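Local coordinates for protein alpha-glucosidase YIHQ (Escherichia coli, PDB 5AEG) that hydrolyses sulfoquinovosyl diacylglycerides and simple sulfoquinovosides to release sulfoquinovose, the sulfosugar headgroup of plant sulfolipids, at residues 55-60 with 216-221; 182-187 with 194-199. All blocks are in the same frame, centred on the assembly; numbering follows the deposited sequence.

How the interactions relate
From the N terminus, the chain first passes through 55-60, at the start of strand 56-74 in the galactose mutarotase-like β-domain. Well over a hundred residues later it reaches 182-187 and turns back through 194-199, so that interaction 2 closes a short β-hairpin. The chain then arrives at 216-221, where interaction 1 closes the long loop begun at 55-60; interaction 2 is nested inside it. Their centres lie about 16 Å apart, and the two meet directly: ND2 of N199 is 2.8 Å from O of K221 and 3.0 Å from OE1 of E219, both probable hydrogen bonds. Together they tie the hairpin, the end of strand 212-217 and strand 56-74 within the β-domain.

Interaction 1: residues 55-60 with 216-221; sequences FSIKDK and ALWEDK
W218 spans the gap between 216-221 and 55-60 almost alone: the closest CA atoms, those of D59 and W218, are 9.2 Å apart, and the indole covers most of that distance. Its CB is directed at the strand, with CG anti to the carbonyl carbon (chi1 -70°). Beyond CG the six-membered ring leads, and its far atoms make the contact. CZ3 comes to 3.9 Å from CG1 of I57, and CD1 of the same isoleucine also packs against it. CH2, the outermost atom, reaches the backbone at C of K58, 3.6 Å away, with that carbon at the ring edge and near its plane. CZ2 lies 3.7 Å from CB of D59. On the five-membered ring NE1 is 4.2 Å from OD2 of D59, too long to count as a bond.

I57 approaches the indole from the opposite direction, its CG1 lying oblique to the ring; with CG1 anti to the backbone N (chi1 173°), the longer branch, CG1 and CD1, is the one that meets CZ3. D59 instead slides past the tryptophan, its carboxylate plane turned 35° from the indole. That carboxylate is engaged by R116, which pairs with OD1 in a salt bridge and also makes a cation-pi contact with W218. W218 also meets the ring of Y202 and touches A46 of strand 39-49.

The contact joins the beginning of strand 56-74 to the turn that follows strand 212-217, at the surface of the β-domain, and buries 161 Å² in all. Cohesion across the two segments is thus by van der Waals contact, the indole meeting an aliphatic branch obliquely and a peptide carbon at its edge, while R116 supplies the polar link by bridging the D59 carboxylate and the W218 ring.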
# COMPACT_ATOMS: atom_id res chain seq x y z
N PHE A 55 -7.75 14.95 -3.85
CA PHE A 55 -8.50 15.12 -5.06
C PHE A 55 -9.98 15.04 -4.87
O PHE A 55 -10.51 14.09 -4.26
CB PHE A 55 -8.12 14.05 -6.10
CG PHE A 55 -6.83 14.26 -6.75
CD1 PHE A 55 -5.65 13.74 -6.22
CD2 PHE A 55 -6.76 14.92 -7.98
CE1 PHE A 55 -4.47 13.89 -6.83
CE2 PHE A 55 -5.57 15.05 -8.62
CZ PHE A 55 -4.39 14.56 -8.07
N SER A 56 -10.68 15.99 -5.47
CA SER A 56 -12.11 15.83 -5.70
C SER A 56 -12.28 15.52 -7.18
O SER A 56 -11.92 16.32 -8.01
CB SER A 56 -12.84 17.13 -5.39
OG SER A 56 -14.14 17.03 -5.88
N ILE A 57 -12.74 14.34 -7.48
CA ILE A 57 -12.79 13.85 -8.87
C ILE A 57 -14.16 13.31 -9.12
O ILE A 57 -14.63 12.42 -8.46
CB ILE A 57 -11.61 12.92 -9.27
CG1 ILE A 57 -11.85 12.34 -10.67
CG2 ILE A 57 -11.29 11.85 -8.23
CD1 ILE A 57 -10.55 11.95 -11.36
N LYS A 58 -14.87 13.90 -10.05
CA LYS A 58 -16.18 13.37 -10.43
C LYS A 58 -16.45 13.50 -11.93
O LYS A 58 -15.78 14.26 -12.59
CB LYS A 58 -17.26 14.10 -9.66
CG LYS A 58 -17.36 15.55 -10.07
CD LYS A 58 -18.81 16.03 -9.92
CE LYS A 58 -19.30 15.98 -8.48
NZ LYS A 58 -18.44 16.87 -7.66
N ASP A 59 -17.46 12.80 -12.44
CA ASP A 59 -17.75 12.92 -13.89
C ASP A 59 -18.71 14.09 -14.24
O ASP A 59 -19.61 14.39 -13.47
CB ASP A 59 -18.37 11.63 -14.39
CG ASP A 59 -18.06 11.37 -15.85
OD1 ASP A 59 -17.42 12.22 -16.54
OD2 ASP A 59 -18.45 10.27 -16.25
N LYS A 60 -18.51 14.73 -15.39
CA LYS A 60 -19.59 15.40 -16.10
C LYS A 60 -20.06 14.41 -17.19
O LYS A 60 -19.52 14.43 -18.27
CB LYS A 60 -19.13 16.69 -16.78
CG LYS A 60 -18.36 17.64 -15.89
CD LYS A 60 -17.94 18.89 -16.67
CE LYS A 60 -19.05 19.93 -16.69
NZ LYS A 60 -19.10 20.65 -15.38
N ALA A 216 -16.47 0.40 -13.83
CA ALA A 216 -16.51 1.62 -14.62
C ALA A 216 -15.11 2.11 -14.95
O ALA A 216 -14.25 2.22 -14.04
CB ALA A 216 -17.32 2.68 -13.95
N LEU A 217 -14.85 2.35 -16.25
CA LEU A 217 -13.58 2.86 -16.69
C LEU A 217 -13.76 4.19 -17.45
O LEU A 217 -14.71 4.35 -18.25
CB LEU A 217 -12.82 1.90 -17.62
CG LEU A 217 -12.44 0.53 -17.14
CD1 LEU A 217 -13.54 -0.43 -17.40
CD2 LEU A 217 -11.18 0.09 -17.84
N TRP A 218 -12.83 5.12 -17.23
CA TRP A 218 -12.79 6.37 -17.99
C TRP A 218 -11.81 6.22 -19.12
O TRP A 218 -10.77 6.88 -19.18
CB TRP A 218 -12.43 7.54 -17.10
CG TRP A 218 -13.53 7.86 -16.17
CD1 TRP A 218 -14.60 7.09 -15.89
CD2 TRP A 218 -13.60 9.00 -15.27
NE1 TRP A 218 -15.41 7.72 -14.99
CE2 TRP A 218 -14.79 8.87 -14.55
CE3 TRP A 218 -12.81 10.13 -15.07
CZ2 TRP A 218 -15.21 9.83 -13.63
CZ3 TRP A 218 -13.22 11.09 -14.12
CH2 TRP A 218 -14.41 10.94 -13.43
N GLU A 219 -12.10 5.30 -20.02
CA GLU A 219 -11.29 5.10 -21.20
C GLU A 219 -12.18 4.43 -22.27
O GLU A 219 -13.29 3.98 -21.97
CB GLU A 219 -10.06 4.25 -20.93
CG GLU A 219 -8.87 4.57 -21.82
CD GLU A 219 -7.54 4.09 -21.32
OE1 GLU A 219 -7.36 3.70 -20.11
OE2 GLU A 219 -6.62 4.10 -22.16
N ASP A 220 -11.72 4.50 -23.51
CA ASP A 220 -12.36 3.86 -24.65
C ASP A 220 -11.96 2.47 -24.91
O ASP A 220 -12.51 1.83 -25.84
CB ASP A 220 -12.00 4.71 -25.90
CG ASP A 220 -10.51 4.64 -26.21
OD1 ASP A 220 -9.70 5.14 -25.40
OD2 ASP A 220 -10.10 3.98 -27.17
N LYS A 221 -11.05 1.91 -24.10
CA LYS A 221 -10.66 0.53 -24.25
C LYS A 221 -10.40 -0.04 -22.88
O LYS A 221 -10.15 0.71 -21.91
CB LYS A 221 -9.40 0.45 -25.10
CG LYS A 221 -8.09 0.92 -24.45
CD LYS A 221 -6.98 1.27 -25.47
CE LYS A 221 -5.59 0.72 -25.13
NZ LYS A 221 -4.94 1.18 -23.87

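Interaction 2: residues 182-187 with 194-199; sequences FPQPTF and YCHVDN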
# COMPACT_ATOMS: atom_id res chain seq x y z
N PHE A 182 -2.62 3.82 -2.67
CA PHE A 182 -2.24 2.59 -3.41
C PHE A 182 -3.58 1.90 -3.73
O PHE A 182 -3.81 0.80 -3.27
CB PHE A 182 -1.29 1.74 -2.58
CG PHE A 182 -0.61 0.59 -3.32
CD1 PHE A 182 -1.05 0.08 -4.57
CD2 PHE A 182 0.41 -0.06 -2.68
CE1 PHE A 182 -0.40 -0.97 -5.14
CE2 PHE A 182 1.12 -1.10 -3.29
CZ PHE A 182 0.66 -1.56 -4.49
N PRO A 183 -4.46 2.55 -4.52
CA PRO A 183 -5.58 1.81 -5.06
C PRO A 183 -5.02 0.97 -6.23
O PRO A 183 -4.00 1.32 -6.80
CB PRO A 183 -6.52 2.89 -5.61
CG PRO A 183 -5.55 3.98 -6.05
CD PRO A 183 -4.31 3.85 -5.19
N GLN A 184 -5.64 -0.15 -6.54
CA GLN A 184 -5.16 -0.94 -7.67
C GLN A 184 -6.40 -1.64 -8.29
O GLN A 184 -7.23 -2.13 -7.56
CB GLN A 184 -4.11 -1.97 -7.29
CG GLN A 184 -3.44 -2.57 -8.56
CD GLN A 184 -2.26 -3.42 -8.28
OE1 GLN A 184 -1.32 -2.97 -7.65
NE2 GLN A 184 -2.29 -4.64 -8.76
N PRO A 185 -6.47 -1.74 -9.67
CA PRO A 185 -7.64 -2.33 -10.34
C PRO A 185 -7.51 -3.83 -10.46
O PRO A 185 -7.46 -4.38 -11.57
CB PRO A 185 -7.66 -1.60 -11.70
CG PRO A 185 -6.24 -1.36 -11.95
CD PRO A 185 -5.65 -0.96 -10.60
N THR A 186 -7.46 -4.50 -9.30
CA THR A 186 -7.08 -5.93 -9.16
C THR A 186 -7.88 -6.42 -7.94
O THR A 186 -7.86 -5.76 -6.89
CB THR A 186 -5.60 -6.08 -8.87
OG1 THR A 186 -4.85 -5.45 -9.90
CG2 THR A 186 -5.19 -7.53 -8.77
N PHE A 187 -8.64 -7.51 -8.06
CA PHE A 187 -9.44 -8.02 -6.96
C PHE A 187 -9.48 -9.55 -7.01
O PHE A 187 -9.13 -10.17 -8.05
CB PHE A 187 -10.84 -7.39 -6.83
CG PHE A 187 -11.82 -7.73 -7.91
CD1 PHE A 187 -11.91 -6.95 -9.06
CD2 PHE A 187 -12.66 -8.85 -7.82
CE1 PHE A 187 -12.84 -7.24 -10.03
CE2 PHE A 187 -13.53 -9.14 -8.82
CZ PHE A 187 -13.62 -8.33 -9.91
N TYR A 194 -9.00 -14.26 -9.56
CA TYR A 194 -8.65 -12.83 -9.48
C TYR A 194 -8.97 -12.22 -10.79
O TYR A 194 -8.93 -12.91 -11.84
CB TYR A 194 -7.14 -12.63 -9.21
CG TYR A 194 -6.09 -12.98 -10.30
CD1 TYR A 194 -5.92 -12.20 -11.44
CD2 TYR A 194 -5.21 -14.06 -10.16
CE1 TYR A 194 -4.99 -12.55 -12.42
CE2 TYR A 194 -4.27 -14.39 -11.15
CZ TYR A 194 -4.19 -13.64 -12.29
OH TYR A 194 -3.28 -13.88 -13.32
N CYS A 195 -9.28 -10.92 -10.75
CA CYS A 195 -9.41 -10.11 -11.96
C CYS A 195 -8.44 -8.94 -11.93
O CYS A 195 -8.42 -8.21 -10.94
CB CYS A 195 -10.82 -9.62 -12.02
SG CYS A 195 -11.13 -8.40 -13.30
N HIS A 196 -7.61 -8.80 -12.95
CA HIS A 196 -6.63 -7.72 -13.06
C HIS A 196 -6.88 -6.89 -14.33
O HIS A 196 -7.02 -7.47 -15.43
CB HIS A 196 -5.22 -8.25 -13.09
CG HIS A 196 -4.21 -7.16 -13.29
ND1 HIS A 196 -4.02 -6.16 -12.36
CD2 HIS A 196 -3.41 -6.86 -14.34
CE1 HIS A 196 -3.10 -5.32 -12.80
NE2 HIS A 196 -2.73 -5.72 -14.01
N VAL A 197 -6.96 -5.58 -14.20
CA VAL A 197 -7.29 -4.68 -15.34
C VAL A 197 -6.01 -3.88 -15.67
O VAL A 197 -5.35 -3.27 -14.79
CB VAL A 197 -8.48 -3.80 -15.08
CG1 VAL A 197 -8.78 -2.82 -16.23
CG2 VAL A 197 -9.73 -4.60 -14.75
N ASP A 198 -5.63 -3.86 -16.93
CA ASP A 198 -4.36 -3.23 -17.29
C ASP A 198 -4.43 -1.73 -17.27
O ASP A 198 -3.42 -1.06 -17.11
CB ASP A 198 -3.90 -3.62 -18.71
CG ASP A 198 -3.33 -4.99 -18.79
OD1 ASP A 198 -3.03 -5.66 -17.78
OD2 ASP A 198 -3.12 -5.41 -19.94
N ASN A 199 -5.58 -1.17 -17.41
CA ASN A 199 -5.59 0.29 -17.56
C ASN A 199 -5.08 1.08 -16.33
O ASN A 199 -5.11 0.56 -15.20
CB ASN A 199 -7.03 0.68 -17.74
CG ASN A 199 -7.70 0.01 -18.95
OD1 ASN A 199 -7.68 -1.22 -19.09
ND2 ASN A 199 -8.37 0.87 -19.78
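The F187 ring carries CB of C195 over one face, 3.6 Å above its plane and displaced toward the rim; at 24° from the ring normal this is a CH-pi contact. SG of C195 lies oblique to the same ring, 4.7 Å from its centroid, as a sulfur-aromatic contact, and F207 meets F187 edge-to-face. At the edge of the H196 imidazole, near its plane, sits OG1 of T186, hydrogen-bonded to ND1 at 2.7 Å. With T186 CG2 anti to the backbone N, OG1 stands beside that N and within reach of the ring. The hydroxyl also accepts a bond from NE2 of Q184, 2.9 Å long and nearly straight at 167°, with OG1 close to the amide plane. Two bonds thus limit its rotation, and the Q184 amide is turned 77° from the imidazole.

The backbones form an antiparallel hairpin: T186 and H196 are a non-hydrogen-bonded pair, F187 and C195 a hydrogen-bonded one. F187 N donates to C195 O, and C195 N returns the bond to F187 O at 2.8 Å. P185, centre of an inverse gamma turn, turns the chain, and its O receives N of V197 at 2.9 Å.

Strand 186-189 pairs onward with 129-133, and 193-197 with 221-228. L243 of helix 232-243 packs against Q184 and H196, whereas P185 and V197 rest on M203 and F205 of strand 203-206, so the hairpin lies between that helix and strand.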